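Long-range contact in PvdO (Pseudomonas aeruginosa, PDB 5HHA), which binds a calcium ion, belongs to the formylglycine-generating enzyme-like family and probably acts in maturation of the pyoverdine chromophore in the periplasm: residues D223-H228 with R266-P271. Residues are numbered along the deposited sequence; the frame is centred on the assembly and turned at random.
Sequences DCWHDH and RNNAAP
Trp225 meets Asn268 because its CB points toward the strand and its chi1 of 171° holds CG anti to the backbone N, which brings the CD1 and NE1 atoms of the pyrrole ring against Asn268; there CG of Asn268, set between its own backbone N and carbonyl carbon, lies over one face of the indole, with the amide plane steeply inclined to it. The touch falls on the pyrrole part of the indole: CB of Asn268 lies 3.7 Å from CD1 of Trp225, and OD1 of Asn268 comes within 3.6 Å of Trp225 NE1. Ring and amide planes are 57° apart, so the two flat groups are inclined rather than stacked, and the approach is one of packing.

The second meeting is polar and illustrates how a single buried arginine can serve two backbone carbonyls through one nitrogen, NH1. Arg266 bends at chi3, bringing its guanidinium to the loop that follows strand 223-224. There NH1 donates to the backbone O of His228 at 3.2 Å, with an N-H...O angle of 154°. The donor sits above the carbonyl plane rather than on a lone pair, and the oxygen lies only slightly out of the guanidinium plane. The carbonyl O of His226 is also close, 3.3 Å from Arg266 NH1 and oblique to the guanidinium. Beyond the two segments NH1 also donates a hydrogen bond to Asp64 O, and NE forms a salt bridge with Glu154, so several partners fix the rotation of the group.

Strand 247-251 pairs with strand 266-269, and its Gln248 is also backbone hydrogen-bonded to Asp223. The arrangement thus joins the loop leaving strand 223-224, whose Cys224 is in a disulfide with Cys244, to a sheet strand of the sulfatase-modifying factor fold, away from the calcium site.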
loop_
_atom_site.group_PDB
_atom_site.type_symbol
_atom_site.label_atom_id
_atom_site.label_comp_id
_atom_site.label_asym_id
_atom_site.label_seq_id
_atom_site.Cartn_x
_atom_site.Cartn_y
_atom_site.Cartn_z
ATOM N N ASP A 223 -2.177 -10.057 5.303
ATOM C CA ASP A 223 -3.028 -11.211 5.078
ATOM C C ASP A 223 -2.368 -12.295 4.259
ATOM O O ASP A 223 -1.655 -12.028 3.290
ATOM C CB ASP A 223 -4.321 -10.816 4.336
ATOM C CG ASP A 223 -5.099 -9.730 5.035
ATOM O OD1 ASP A 223 -4.498 -8.719 5.436
ATOM O OD2 ASP A 223 -6.340 -9.895 5.169
ATOM N N CYS A 224 -2.669 -13.538 4.616
ATOM C CA CYS A 224 -2.379 -14.657 3.740
ATOM C C CYS A 224 -3.314 -14.649 2.548
ATOM O O CYS A 224 -4.389 -14.110 2.609
ATOM C CB CYS A 224 -2.497 -15.978 4.496
ATOM S SG CYS A 224 -1.229 -16.070 5.799
ATOM N N TRP A 225 -2.877 -15.267 1.465
ATOM C CA TRP A 225 -3.636 -15.242 0.220
ATOM C C TRP A 225 -4.886 -16.118 0.273
ATOM O O TRP A 225 -4.864 -17.263 0.773
ATOM C CB TRP A 225 -2.747 -15.740 -0.929
ATOM C CG TRP A 225 -3.514 -15.947 -2.208
ATOM C CD1 TRP A 225 -4.029 -14.983 -3.005
ATOM C CD2 TRP A 225 -3.847 -17.197 -2.822
ATOM N NE1 TRP A 225 -4.672 -15.541 -4.078
ATOM C CE2 TRP A 225 -4.575 -16.904 -3.990
ATOM C CE3 TRP A 225 -3.603 -18.533 -2.489
ATOM C CZ2 TRP A 225 -5.068 -17.898 -4.838
ATOM C CZ3 TRP A 225 -4.096 -19.530 -3.330
ATOM C CH2 TRP A 225 -4.811 -19.205 -4.496
ATOM N N HIS A 226 -5.983 -15.585 -0.271
ATOM C CA HIS A 226 -7.195 -16.347 -0.548
ATOM C C HIS A 226 -7.710 -15.879 -1.879
ATOM O O HIS A 226 -7.615 -14.706 -2.231
ATOM C CB HIS A 226 -8.279 -16.153 0.545
ATOM C CG HIS A 226 -7.794 -16.462 1.922
ATOM N ND1 HIS A 226 -7.065 -15.572 2.666
ATOM C CD2 HIS A 226 -7.943 -17.564 2.700
ATOM C CE1 HIS A 226 -6.725 -16.120 3.816
ATOM N NE2 HIS A 226 -7.272 -17.322 3.871
ATOM N N ASP A 227 -8.302 -16.818 -2.601
ATOM C CA ASP A 227 -8.734 -16.620 -3.975
ATOM C C ASP A 227 -10.169 -16.065 -4.108
ATOM O O ASP A 227 -10.789 -16.167 -5.183
ATOM C CB ASP A 227 -8.630 -17.990 -4.668
ATOM C CG ASP A 227 -8.647 -17.902 -6.159
ATOM O OD1 ASP A 227 -8.180 -16.891 -6.736
ATOM O OD2 ASP A 227 -9.100 -18.896 -6.764
ATOM N N HIS A 228 -10.669 -15.442 -3.050
ATOM C CA HIS A 228 -12.066 -15.041 -2.939
ATOM C C HIS A 228 -12.215 -14.409 -1.566
ATOM O O HIS A 228 -11.243 -14.310 -0.804
ATOM C CB HIS A 228 -12.931 -16.300 -3.046
ATOM C CG HIS A 228 -12.597 -17.282 -1.981
ATOM N ND1 HIS A 228 -11.772 -18.372 -2.179
ATOM C CD2 HIS A 228 -12.880 -17.261 -0.661
ATOM C CE1 HIS A 228 -11.600 -19.001 -1.028
ATOM N NE2 HIS A 228 -12.254 -18.340 -0.092
ATOM N N ARG A 266 -6.770 -7.070 -6.441
ATOM C CA ARG A 266 -6.021 -7.884 -5.488
ATOM C C ARG A 266 -4.842 -8.520 -6.199
ATOM O O ARG A 266 -4.885 -8.750 -7.408
ATOM C CB ARG A 266 -6.899 -9.016 -4.910
ATOM C CG ARG A 266 -8.202 -8.524 -4.328
ATOM C CD ARG A 266 -9.057 -9.658 -3.794
ATOM N NE ARG A 266 -8.543 -10.084 -2.494
ATOM C CZ ARG A 266 -8.862 -11.229 -1.892
ATOM N NH1 ARG A 266 -9.685 -12.089 -2.478
ATOM N NH2 ARG A 266 -8.368 -11.507 -0.695
ATOM N N ASN A 267 -3.792 -8.849 -5.458
ATOM C CA ASN A 267 -2.678 -9.616 -6.001
ATOM C C ASN A 267 -1.963 -10.272 -4.831
ATOM O O ASN A 267 -2.349 -10.089 -3.681
ATOM C CB ASN A 267 -1.763 -8.687 -6.814
ATOM C CG ASN A 267 -0.992 -9.430 -7.903
ATOM O OD1 ASN A 267 -0.861 -10.646 -7.899
ATOM N ND2 ASN A 267 -0.469 -8.683 -8.846
ATOM N N ASN A 268 -0.936 -11.048 -5.121
ATOM C CA ASN A 268 -0.250 -11.825 -4.092
ATOM C C ASN A 268 1.211 -12.010 -4.475
ATOM O O ASN A 268 1.599 -11.790 -5.608
ATOM C CB ASN A 268 -0.950 -13.178 -3.863
ATOM C CG ASN A 268 -0.859 -14.086 -5.055
ATOM O OD1 ASN A 268 -1.834 -14.251 -5.803
ATOM N ND2 ASN A 268 0.302 -14.637 -5.284
ATOM N N ALA A 269 2.017 -12.370 -3.500
ATOM C CA ALA A 269 3.431 -12.658 -3.712
ATOM C C ALA A 269 3.833 -13.653 -2.622
ATOM O O ALA A 269 3.210 -13.713 -1.575
ATOM C CB ALA A 269 4.261 -11.385 -3.608
ATOM N N ALA A 270 4.907 -14.398 -2.845
ATOM C CA ALA A 270 5.486 -15.158 -1.743
ATOM C C ALA A 270 6.104 -14.165 -0.775
ATOM O O ALA A 270 6.695 -13.156 -1.216
ATOM C CB ALA A 270 6.546 -16.115 -2.269
ATOM N N PRO A 271 5.978 -14.392 0.528
ATOM C CA PRO A 271 6.496 -13.388 1.467
ATOM C C PRO A 271 8.004 -13.163 1.408
ATOM O O PRO A 271 8.483 -12.108 1.843
ATOM C CB PRO A 271 6.035 -13.904 2.844
ATOM C CG PRO A 271 5.682 -15.339 2.617
ATOM C CD PRO A 271 5.228 -15.460 1.216
#